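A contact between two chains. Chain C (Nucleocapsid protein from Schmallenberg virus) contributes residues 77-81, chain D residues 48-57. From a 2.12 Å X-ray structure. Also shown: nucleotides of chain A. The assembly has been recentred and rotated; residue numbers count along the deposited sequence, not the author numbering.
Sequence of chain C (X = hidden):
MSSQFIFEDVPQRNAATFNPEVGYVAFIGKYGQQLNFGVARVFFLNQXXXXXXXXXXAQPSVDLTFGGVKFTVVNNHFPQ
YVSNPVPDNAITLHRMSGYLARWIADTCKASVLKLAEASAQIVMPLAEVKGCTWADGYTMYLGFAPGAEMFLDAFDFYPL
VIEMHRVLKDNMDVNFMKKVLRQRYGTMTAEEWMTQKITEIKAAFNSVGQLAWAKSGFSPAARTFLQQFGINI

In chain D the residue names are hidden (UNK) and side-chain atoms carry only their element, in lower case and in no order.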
# COMPACT_ATOMS: atom_id res chain seq x y z
N HIS C 77 -0.03 -13.13 -15.21
CA HIS C 77 0.29 -12.06 -14.25
C HIS C 77 -0.66 -11.99 -13.07
O HIS C 77 -0.26 -11.65 -11.95
CB HIS C 77 0.30 -10.69 -14.93
CG HIS C 77 1.40 -10.52 -15.93
ND1 HIS C 77 2.70 -10.25 -15.57
CD2 HIS C 77 1.39 -10.57 -17.28
CE1 HIS C 77 3.44 -10.13 -16.66
NE2 HIS C 77 2.67 -10.33 -17.71
N PHE C 78 -1.94 -12.28 -13.32
CA PHE C 78 -2.91 -12.46 -12.24
C PHE C 78 -2.39 -13.58 -11.32
O PHE C 78 -2.14 -14.69 -11.81
CB PHE C 78 -4.27 -12.83 -12.83
CG PHE C 78 -5.39 -12.84 -11.83
CD1 PHE C 78 -5.85 -11.66 -11.28
CD2 PHE C 78 -6.00 -14.03 -11.46
CE1 PHE C 78 -6.88 -11.66 -10.36
CE2 PHE C 78 -7.03 -14.05 -10.55
CZ PHE C 78 -7.47 -12.86 -9.99
N PRO C 79 -2.20 -13.30 -10.01
CA PRO C 79 -1.47 -14.19 -9.09
C PRO C 79 -1.88 -15.66 -9.17
O PRO C 79 -1.01 -16.53 -9.16
CB PRO C 79 -1.80 -13.63 -7.71
CG PRO C 79 -2.29 -12.24 -7.91
CD PRO C 79 -2.56 -12.02 -9.37
N GLN C 80 -3.18 -15.92 -9.25
CA GLN C 80 -3.69 -17.29 -9.35
C GLN C 80 -3.13 -18.06 -10.56
O GLN C 80 -2.97 -19.28 -10.50
CB GLN C 80 -5.22 -17.27 -9.40
CG GLN C 80 -5.88 -18.64 -9.45
CD GLN C 80 -7.39 -18.57 -9.45
OE1 GLN C 80 -7.98 -17.58 -9.02
NE2 GLN C 80 -8.04 -19.63 -9.94
N TYR C 81 -2.84 -17.34 -11.65
CA TYR C 81 -2.46 -17.97 -12.92
C TYR C 81 -0.94 -18.07 -13.12
O TYR C 81 -0.48 -18.47 -14.18
CB TYR C 81 -3.08 -17.20 -14.10
CG TYR C 81 -4.58 -17.02 -14.03
CD1 TYR C 81 -5.40 -17.97 -13.40
CD2 TYR C 81 -5.20 -15.92 -14.63
CE1 TYR C 81 -6.77 -17.80 -13.34
CE2 TYR C 81 -6.57 -15.75 -14.57
CZ TYR C 81 -7.35 -16.69 -13.93
OH TYR C 81 -8.71 -16.53 -13.87
N UNK D 48 -0.99 -23.04 -2.23
CA UNK D 48 -1.03 -21.60 -2.48
C UNK D 48 -2.21 -21.25 -3.37
O UNK D 48 -3.03 -20.41 -3.02
c UNK D 48 1.64 -19.20 -3.97
n UNK D 48 3.22 -17.31 -4.28
c UNK D 48 1.83 -17.69 -3.93
c UNK D 48 0.34 -19.62 -3.33
c UNK D 48 0.27 -21.12 -3.13
N UNK D 49 -2.29 -21.90 -4.53
CA UNK D 49 -3.37 -21.66 -5.48
C UNK D 49 -4.73 -21.77 -4.80
O UNK D 49 -5.58 -20.89 -4.95
c UNK D 49 -4.32 -23.46 -8.79
c UNK D 49 -5.42 -23.20 -9.81
c UNK D 49 -3.29 -22.66 -6.64
n UNK D 49 -5.90 -24.47 -10.43
c UNK D 49 -4.17 -22.29 -7.83
N UNK D 50 -4.92 -22.84 -4.03
CA UNK D 50 -6.18 -23.10 -3.36
C UNK D 50 -6.63 -21.93 -2.49
O UNK D 50 -7.80 -21.55 -2.53
c UNK D 50 -6.10 -24.38 -2.54
N UNK D 51 -5.72 -21.34 -1.71
CA UNK D 51 -6.08 -20.18 -0.87
C UNK D 51 -6.20 -18.88 -1.67
O UNK D 51 -6.77 -17.91 -1.17
c UNK D 51 -5.12 -19.99 0.32
c UNK D 51 -1.40 -19.44 1.12
c UNK D 51 -3.66 -19.72 0.00
c UNK D 51 -2.85 -19.84 1.29
n UNK D 51 -1.09 -18.10 1.69
N UNK D 52 -5.67 -18.84 -2.88
CA UNK D 52 -5.93 -17.70 -3.77
C UNK D 52 -7.35 -17.81 -4.30
O UNK D 52 -8.06 -16.81 -4.41
c UNK D 52 -2.74 -15.14 -4.56
c UNK D 52 -4.93 -17.65 -4.94
c UNK D 52 -3.47 -17.80 -4.53
s UNK D 52 -2.36 -16.68 -5.39
N UNK D 53 -7.77 -19.04 -4.61
CA UNK D 53 -9.15 -19.33 -5.01
C UNK D 53 -10.09 -19.10 -3.82
O UNK D 53 -11.04 -18.33 -3.91
c UNK D 53 -10.77 -21.14 -5.73
c UNK D 53 -8.54 -20.94 -6.84
c UNK D 53 -9.31 -20.77 -5.53
N UNK D 54 -9.80 -19.79 -2.72
CA UNK D 54 -10.46 -19.52 -1.44
C UNK D 54 -10.03 -18.12 -1.00
O UNK D 54 -9.00 -17.96 -0.36
c UNK D 54 -10.97 -22.57 -1.58
c UNK D 54 -10.31 -22.72 0.83
c UNK D 54 -10.08 -20.54 -0.36
c UNK D 54 -10.90 -21.83 -0.25
N UNK D 55 -10.86 -17.14 -1.34
CA UNK D 55 -10.52 -15.71 -1.21
C UNK D 55 -11.39 -14.89 -2.16
O UNK D 55 -11.62 -13.71 -1.91
n UNK D 55 -7.69 -12.72 0.55
c UNK D 55 -8.52 -14.20 -0.83
n UNK D 55 -8.40 -12.98 -1.45
c UNK D 55 -7.90 -12.10 -0.60
c UNK D 55 -9.06 -15.41 -1.53
c UNK D 55 -8.07 -14.03 0.43
N UNK D 56 -11.82 -15.52 -3.25
CA UNK D 56 -12.67 -14.87 -4.26
C UNK D 56 -14.16 -15.13 -4.02
O UNK D 56 -14.99 -14.25 -4.26
c UNK D 56 -8.96 -15.07 -7.55
c UNK D 56 -10.46 -15.21 -7.38
c UNK D 56 -12.30 -15.38 -5.66
n UNK D 56 -8.41 -13.89 -6.82
c UNK D 56 -10.81 -15.45 -5.92
N UNK D 57 -14.49 -16.33 -3.56
CA UNK D 57 -15.88 -16.78 -3.49
C UNK D 57 -16.49 -16.62 -2.09
O UNK D 57 -15.79 -16.72 -1.08
o UNK D 57 -14.84 -18.98 -3.55
c UNK D 57 -16.02 -18.26 -3.93
c UNK D 57 -16.20 -18.34 -5.44
P U A 7 7.53 -17.42 -2.44
OP1 U A 7 8.57 -17.18 -3.47
OP2 U A 7 6.28 -16.63 -2.48
O5' U A 7 7.12 -18.96 -2.44
C5' U A 7 8.12 -20.00 -2.41
C4' U A 7 7.51 -21.31 -2.82
O4' U A 7 6.51 -21.71 -1.85
C3' U A 7 6.82 -21.33 -4.18
O3' U A 7 7.13 -22.54 -4.86
C2' U A 7 5.34 -21.25 -3.81
O2' U A 7 4.47 -21.79 -4.78
C1' U A 7 5.31 -22.05 -2.52
N1 U A 7 4.19 -21.74 -1.62
C2 U A 7 3.44 -22.80 -1.13
O2 U A 7 3.66 -23.96 -1.42
N3 U A 7 2.42 -22.44 -0.29
C4 U A 7 2.08 -21.16 0.11
O4 U A 7 1.13 -21.01 0.88
C5 U A 7 2.90 -20.13 -0.43
C6 U A 7 3.91 -20.44 -1.25
P U A 15 5.08 -10.53 -13.15
OP1 U A 15 3.98 -9.55 -13.28
OP2 U A 15 6.09 -10.64 -14.23
O5' U A 15 5.88 -10.27 -11.80
C5' U A 15 5.26 -10.30 -10.50
C4' U A 15 6.32 -10.28 -9.43
O4' U A 15 7.03 -11.55 -9.44
C3' U A 15 7.41 -9.23 -9.59
O3' U A 15 7.04 -7.99 -9.00
C2' U A 15 8.58 -9.84 -8.82
O2' U A 15 8.54 -9.47 -7.46
C1' U A 15 8.37 -11.35 -9.01
N1 U A 15 9.27 -11.96 -10.00
C2 U A 15 10.16 -12.94 -9.57
O2 U A 15 10.22 -13.30 -8.40
N3 U A 15 10.96 -13.46 -10.55
C4 U A 15 10.98 -13.13 -11.88
O4 U A 15 11.77 -13.69 -12.64
C5 U A 15 10.03 -12.12 -12.25
C6 U A 15 9.23 -11.59 -11.33

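Position 48 lies in a helix that begins earlier in the chain. Its side chain is four carbons in a row ending in nitrogen, with no branch, and it reaches nothing on the chain C stretch. This is Lys48(D). Extended through all four torsions, it carries NZ to 3.6 Å from OP2 of U7, where a positive charge suits a phosphate.

Position 49 has the same composition, four carbons and a terminal nitrogen. One of its carbons lies 4.2 Å from O of Gln80(C). It is Lys49(D), again fully extended; the aliphatic part of the chain meets Gln80(C), with the two CG atoms 4.3 Å apart, while the amino end stays at an exposed site.

Position 50 has a single carbon and is out of reach of the chain C stretch: Ala50(D), a small residue at a buried place.

Position 51 again shows four carbons in a row and a nitrogen, far from the chain C stretch. It is Lys51(D), whose CE comes within 3.0 Å of O4 of U7, so its long side chain lies by the RNA and not by the chain C stretch.

Position 52 has two carbons, a sulfur and a last carbon, unbranched. The last carbon lies 3.6 Å from CB of Pro79(C), and the sulfur 4.0 Å from N of Gln80(C). Sulfur within a chain leaves one choice: Met52(D). Its CB points toward the chain C stretch, and CE and SD make the two approaches. A flexible, apolar thioether suits this place because it can follow the surface of the short 3-10 segment.

Position 53 has one carbon carrying two more, three in all, and one of the tips lies 3.4 Å from NE2 of Gln80(C). The fork at CB identifies Val53(D), whose CG2 makes that approach; its compact shape covers the amide end without bonding to it.

Position 54 has four carbons, forked at the second, and makes no contact with the chain C stretch. It is Leu54(D), a buried apolar side chain on the first residue to leave helical phi/psi.

Position 55 shows one carbon and then a five-membered ring of three carbons and two nitrogens, out of reach of the chain C stretch. The ring is the imidazole of His55(D), a polar group at home at a partly exposed position in the loop after the helix.

Position 56 has four carbons ending in nitrogen. The nitrogen is 3.5 Å from CZ of Phe78(C), and the carbon before it is 3.1 Å from OE1 of Gln80(C). This is Lys56(D), long enough to span both neighbours; its CE and NZ make these approaches.

Position 57 has one carbon carrying an oxygen and a carbon: Thr57(D), exposed and out of reach of the chain C stretch, a setting a small polar side chain tolerates well.

The contact works by packing, since no hydrogen bond crosses it. Gln80(C), with chi1 and chi2 both t, extends along the helix end and meets Lys49(D), Met52(D), Val53(D) and Lys56(D). Pro79(C) adds the apolar touch on Met52(D). Within chain C, Tyr81(C) N bonds to Phe78(C) O at 2.7 Å, closing the turn that presents these residues.

Chain D 48-57: KKAKMVLHKT
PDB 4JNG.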